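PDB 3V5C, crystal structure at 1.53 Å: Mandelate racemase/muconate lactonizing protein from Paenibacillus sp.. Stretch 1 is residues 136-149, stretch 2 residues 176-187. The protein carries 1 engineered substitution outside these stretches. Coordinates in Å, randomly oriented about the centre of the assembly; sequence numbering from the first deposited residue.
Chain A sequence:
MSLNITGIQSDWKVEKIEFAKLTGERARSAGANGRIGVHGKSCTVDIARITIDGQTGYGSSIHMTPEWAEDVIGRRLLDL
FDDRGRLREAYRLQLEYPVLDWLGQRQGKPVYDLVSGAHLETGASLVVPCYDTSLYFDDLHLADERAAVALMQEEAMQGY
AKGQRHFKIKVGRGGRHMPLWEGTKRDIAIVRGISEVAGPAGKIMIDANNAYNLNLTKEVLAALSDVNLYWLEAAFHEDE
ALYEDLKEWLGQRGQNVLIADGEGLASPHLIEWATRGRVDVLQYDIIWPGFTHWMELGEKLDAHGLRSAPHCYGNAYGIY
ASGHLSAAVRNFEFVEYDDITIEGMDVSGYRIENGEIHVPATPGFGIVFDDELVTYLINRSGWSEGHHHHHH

Stretch 1, residues 136-149: YFDDLHLADERAAV
Stretch 2 (176-187) RHMPLWEGTKRD

A single buried arginine, Arg186, pins a turn-rich loop and the start of its following helix to a second helix, with a small apolar cluster and two bridging waters completing a contact that buries 512 Å² in all.

Stretch 1 begins as loop and folds through two overlapping type I turns, Phe137 to Leu140 and Asp139 to Leu142, the second closed by Leu142 N to Asp139 O at 3.0 Å. Its helix starts at Glu145. Asp144 (chi1 t) is the N-cap, its OD1 accepting from Ala147 N at 3.0 Å. In stretch 2 Pro179, at phi/psi -55/144, occupies the N-cap position, and residues 180-187 are helical. The helix axes approach to 10.6 Å with N-to-C directions 42° apart. Register is set by CA-CA distances of 8.0 Å for Leu140 and Met178 and 6.1 Å for Glu145 and Arg186.

The CA-to-CB bond of Arg186 points sideways to stretch 1, but the side chain bends through chi1 164°, chi2 103°, chi3 53° and chi4 108°, which brings its guanidinium to the turns. Arg186 NH1 donates to Asp139 OD2 at 2.8 Å in a salt bridge, and weakly to Asp139 O and Leu142 O, both at 3.1 Å. Arg186 NH2 donates to Leu142 O at 2.7 Å. A planar cation with several N-H groups suits this place: it meets the carboxylate and the Leu142 carbonyl near its own plane, and the carboxylate balances its charge where both residues are buried. Asp139 takes chi1 p, with its CA-to-CB bond toward stretch 2. Ala148 CB lies over one guanidinium face and comes 3.4 Å from Arg186 CD; its small methyl fits this close packing.

At the other end the contact is largely apolar. The CA-to-CB bond of Leu140 (m, t) points sideways, but its end reaches stretch 2: Leu140 CD2 is 3.7 Å from Met178 CG, and Leu140 CD1 is 3.8 Å from His177 CB. Met178 (m, t, p) offers a flexible, unbranched partner. Phe137 and His177, both chi1 m with CA-to-CB bonds toward the other stretch, meet with CD2 of Phe137 3.9 Å from CD2 of His177, which lies at the phenyl edge.

Charged chains add to the contact. Glu145 (t, t, 85°) forms a long salt bridge, OE2 to Lys185 NZ at 4.0 Å; Lys185 is extended, all four chi angles t, and its CE comes closer, 3.1 Å from Glu145 OE2, so the charge pairing is loose. One water donates to Ala143 O at 2.8 Å and Glu182 OE2 at 2.6 Å. Another donates to Glu145 OE2 at 2.8 Å and Glu182 O at 2.9 Å. Each thus joins two acceptors, one from each stretch, supplying the protons that neither has.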

# COMPACT_ATOMS: atom_id res chain seq x y z
N TYR A 136 15.24 -1.09 -3.94
CA TYR A 136 15.28 -0.79 -5.37
C TYR A 136 16.63 -1.18 -6.00
O TYR A 136 17.43 -1.85 -5.35
CB TYR A 136 14.91 0.69 -5.61
CG TYR A 136 13.39 0.87 -5.59
CD1 TYR A 136 12.66 0.57 -4.44
CD2 TYR A 136 12.70 1.28 -6.72
CE1 TYR A 136 11.28 0.68 -4.42
CE2 TYR A 136 11.31 1.39 -6.71
CZ TYR A 136 10.62 1.09 -5.56
OH TYR A 136 9.24 1.19 -5.57
N PHE A 137 16.86 -0.81 -7.26
CA PHE A 137 18.10 -1.16 -7.95
C PHE A 137 19.20 -0.19 -7.54
O PHE A 137 19.75 0.54 -8.38
CB PHE A 137 17.93 -1.05 -9.47
CG PHE A 137 16.98 -2.07 -10.09
CD1 PHE A 137 16.45 -3.14 -9.36
CD2 PHE A 137 16.69 -1.97 -11.44
CE1 PHE A 137 15.58 -4.06 -9.99
CE2 PHE A 137 15.84 -2.88 -12.07
CZ PHE A 137 15.29 -3.93 -11.35
N ASP A 138 19.52 -0.20 -6.26
CA ASP A 138 20.41 0.81 -5.69
C ASP A 138 21.88 0.49 -5.92
O ASP A 138 22.77 1.22 -5.46
CB ASP A 138 20.11 0.93 -4.21
CG ASP A 138 18.67 1.33 -3.96
OD1 ASP A 138 18.23 2.35 -4.55
OD2 ASP A 138 17.98 0.64 -3.18
N ASP A 139 22.09 -0.59 -6.66
CA ASP A 139 23.41 -1.17 -6.92
C ASP A 139 23.90 -0.94 -8.34
O ASP A 139 24.94 -1.48 -8.71
CB ASP A 139 23.31 -2.67 -6.74
CG ASP A 139 22.26 -3.29 -7.65
OD1 ASP A 139 21.09 -2.93 -7.50
OD2 ASP A 139 22.62 -4.10 -8.53
N LEU A 140 23.16 -0.19 -9.15
CA LEU A 140 23.45 -0.16 -10.58
C LEU A 140 24.76 0.55 -10.93
O LEU A 140 25.32 0.32 -12.00
CB LEU A 140 22.29 0.42 -11.38
CG LEU A 140 21.01 -0.41 -11.42
CD1 LEU A 140 19.98 0.31 -12.27
CD2 LEU A 140 21.29 -1.79 -11.98
N HIS A 141 25.24 1.40 -10.02
CA HIS A 141 26.50 2.12 -10.22
C HIS A 141 27.70 1.22 -9.95
O HIS A 141 28.84 1.61 -10.23
CB HIS A 141 26.56 3.35 -9.32
CG HIS A 141 26.53 3.04 -7.86
ND1 HIS A 141 25.40 2.59 -7.22
CD2 HIS A 141 27.49 3.14 -6.91
CE1 HIS A 141 25.67 2.41 -5.94
NE2 HIS A 141 26.93 2.74 -5.72
N LEU A 142 27.45 0.04 -9.40
CA LEU A 142 28.50 -0.93 -9.10
C LEU A 142 28.61 -2.02 -10.18
O LEU A 142 27.65 -2.74 -10.47
CB LEU A 142 28.27 -1.58 -7.73
CG LEU A 142 28.29 -0.62 -6.54
CD1 LEU A 142 27.92 -1.36 -5.26
CD2 LEU A 142 29.66 0.07 -6.42
N ALA A 143 29.79 -2.14 -10.78
CA ALA A 143 29.99 -3.15 -11.81
C ALA A 143 30.15 -4.55 -11.23
O ALA A 143 29.87 -5.54 -11.91
CB ALA A 143 31.18 -2.78 -12.69
N ASP A 144 30.62 -4.64 -9.99
CA ASP A 144 30.94 -5.92 -9.38
C ASP A 144 29.74 -6.52 -8.68
O ASP A 144 29.15 -5.91 -7.78
CB ASP A 144 32.07 -5.76 -8.37
CG ASP A 144 32.51 -7.08 -7.80
OD1 ASP A 144 32.05 -7.45 -6.71
OD2 ASP A 144 33.32 -7.77 -8.47
N GLU A 145 29.38 -7.74 -9.08
CA GLU A 145 28.21 -8.42 -8.51
C GLU A 145 28.26 -8.54 -6.98
O GLU A 145 27.28 -8.27 -6.29
CB GLU A 145 28.03 -9.79 -9.16
CG GLU A 145 26.70 -10.44 -8.84
CD GLU A 145 26.64 -11.88 -9.30
OE1 GLU A 145 27.10 -12.76 -8.55
OE2 GLU A 145 26.14 -12.13 -10.42
N ARG A 146 29.41 -8.93 -6.43
CA ARG A 146 29.53 -9.08 -4.98
C ARG A 146 29.36 -7.75 -4.24
O ARG A 146 28.73 -7.71 -3.19
CB ARG A 146 30.85 -9.75 -4.61
CG ARG A 146 30.99 -11.18 -5.12
CD ARG A 146 32.46 -11.54 -5.32
NE ARG A 146 33.18 -10.42 -5.91
CZ ARG A 146 34.05 -9.66 -5.25
NH1 ARG A 146 34.33 -9.92 -3.97
NH2 ARG A 146 34.65 -8.65 -5.86
N ALA A 147 29.95 -6.68 -4.78
CA ALA A 147 29.78 -5.34 -4.23
C ALA A 147 28.30 -4.97 -4.18
O ALA A 147 27.80 -4.40 -3.19
CB ALA A 147 30.54 -4.34 -5.06
N ALA A 148 27.60 -5.30 -5.25
CA ALA A 148 26.16 -5.03 -5.38
C ALA A 148 25.37 -5.76 -4.29
O ALA A 148 24.51 -5.17 -3.64
CB ALA A 148 25.68 -5.41 -6.76
N VAL A 149 25.69 -7.04 -4.08
CA VAL A 149 25.04 -7.82 -3.04
C VAL A 149 25.29 -7.20 -1.66
O VAL A 149 24.36 -7.03 -0.86
CB VAL A 149 25.54 -9.27 -3.02
CG1 VAL A 149 25.00 -10.02 -1.82
CG2 VAL A 149 25.17 -9.98 -4.33
N ARG A 176 15.74 -3.81 -18.68
CA ARG A 176 16.02 -2.50 -19.25
C ARG A 176 17.40 -1.96 -18.86
O ARG A 176 18.15 -1.54 -19.72
CB ARG A 176 14.94 -1.50 -18.83
CG ARG A 176 15.22 -0.11 -19.33
CD ARG A 176 14.10 0.86 -19.03
NE ARG A 176 14.40 2.14 -19.65
CZ ARG A 176 13.72 3.27 -19.47
NH1 ARG A 176 12.66 3.30 -18.66
NH2 ARG A 176 14.10 4.36 -20.11
N HIS A 177 17.73 -1.98 -17.57
CA HIS A 177 18.88 -1.20 -17.09
C HIS A 177 20.27 -1.85 -17.18
O HIS A 177 21.29 -1.15 -17.15
CB HIS A 177 18.64 -0.71 -15.66
CG HIS A 177 17.38 0.09 -15.50
ND1 HIS A 177 17.22 1.35 -16.07
CD2 HIS A 177 16.23 -0.17 -14.85
CE1 HIS A 177 16.02 1.81 -15.77
NE2 HIS A 177 15.40 0.91 -15.04
N MET A 178 20.31 -3.18 -17.23
CA MET A 178 21.55 -3.93 -17.38
C MET A 178 21.36 -4.92 -18.51
O MET A 178 20.23 -5.22 -18.88
CB MET A 178 21.86 -4.72 -16.11
CG MET A 178 22.19 -3.91 -14.87
SD MET A 178 22.67 -5.00 -13.52
CE MET A 178 24.21 -5.69 -14.16
N PRO A 179 22.46 -5.45 -19.05
CA PRO A 179 22.36 -6.51 -20.06
C PRO A 179 21.53 -7.65 -19.48
O PRO A 179 21.59 -7.94 -18.28
CB PRO A 179 23.82 -6.93 -20.27
CG PRO A 179 24.58 -5.65 -20.01
CD PRO A 179 23.85 -5.03 -18.83
N LEU A 180 20.75 -8.29 -20.34
CA LEU A 180 19.78 -9.29 -19.93
C LEU A 180 20.33 -10.38 -19.00
O LEU A 180 19.83 -10.60 -17.90
CB LEU A 180 19.17 -9.94 -21.17
CG LEU A 180 18.14 -11.02 -20.91
CD1 LEU A 180 16.91 -10.42 -20.25
CD2 LEU A 180 17.78 -11.73 -22.22
N TRP A 181 21.36 -11.08 -19.45
CA TRP A 181 21.85 -12.22 -18.69
C TRP A 181 22.58 -11.81 -17.41
O TRP A 181 22.35 -12.39 -16.36
CB TRP A 181 22.71 -13.13 -19.58
CG TRP A 181 21.93 -13.57 -20.78
CD1 TRP A 181 22.12 -13.19 -22.08
CD2 TRP A 181 20.79 -14.44 -20.79
NE1 TRP A 181 21.19 -13.79 -22.90
CE2 TRP A 181 20.36 -14.56 -22.13
CE3 TRP A 181 20.09 -15.14 -19.80
CZ2 TRP A 181 19.28 -15.35 -22.51
CZ3 TRP A 181 19.01 -15.93 -20.18
CH2 TRP A 181 18.61 -16.03 -21.52
N GLU A 182 23.45 -10.80 -17.50
CA GLU A 182 24.14 -10.29 -16.33
C GLU A 182 23.16 -9.78 -15.29
O GLU A 182 23.31 -10.04 -14.10
CB GLU A 182 25.08 -9.17 -16.72
CG GLU A 182 25.91 -8.68 -15.55
CD GLU A 182 26.75 -7.47 -15.88
OE1 GLU A 182 26.80 -7.04 -17.06
OE2 GLU A 182 27.35 -6.92 -14.92
N GLY A 183 22.15 -9.04 -15.74
CA GLY A 183 21.18 -8.47 -14.81
C GLY A 183 20.39 -9.55 -14.09
O GLY A 183 20.06 -9.40 -12.90
N THR A 184 20.05 -10.62 -14.81
CA THR A 184 19.33 -11.72 -14.19
C THR A 184 20.20 -12.46 -13.16
O THR A 184 19.74 -12.81 -12.06
CB THR A 184 18.73 -12.65 -15.26
OG1 THR A 184 17.97 -11.86 -16.19
CG2 THR A 184 17.82 -13.71 -14.64
N LYS A 185 21.45 -12.73 -13.52
CA LYS A 185 22.40 -13.31 -12.57
C LYS A 185 22.52 -12.43 -11.31
O LYS A 185 22.56 -12.93 -10.18
CB LYS A 185 23.77 -13.49 -13.23
CG LYS A 185 24.78 -14.25 -12.38
CD LYS A 185 26.12 -14.36 -13.13
CE LYS A 185 27.30 -14.46 -12.17
NZ LYS A 185 28.57 -14.12 -12.86
N ARG A 186 22.54 -11.12 -11.51
CA ARG A 186 22.70 -10.16 -10.41
C ARG A 186 21.44 -10.16 -9.54
O ARG A 186 21.55 -10.14 -8.32
CB ARG A 186 23.08 -8.76 -10.93
CG ARG A 186 22.90 -7.58 -9.96
CD ARG A 186 24.15 -7.03 -9.29
NE ARG A 186 25.27 -6.63 -10.16
CZ ARG A 186 25.66 -5.38 -10.44
NH1 ARG A 186 25.02 -4.30 -9.97
NH2 ARG A 186 26.74 -5.21 -11.20
N ASP A 187 20.26 -10.21 -10.17
CA ASP A 187 19.01 -10.32 -9.41
C ASP A 187 19.11 -11.48 -8.42
O ASP A 187 18.79 -11.33 -7.25
CB ASP A 187 17.80 -10.63 -10.31
CG ASP A 187 17.33 -9.47 -11.15
OD1 ASP A 187 17.63 -8.28 -10.87
OD2 ASP A 187 16.61 -9.77 -12.13
O HOH W 1 29.22 -5.07 -14.61
O HOH W 2 25.78 -10.53 -12.67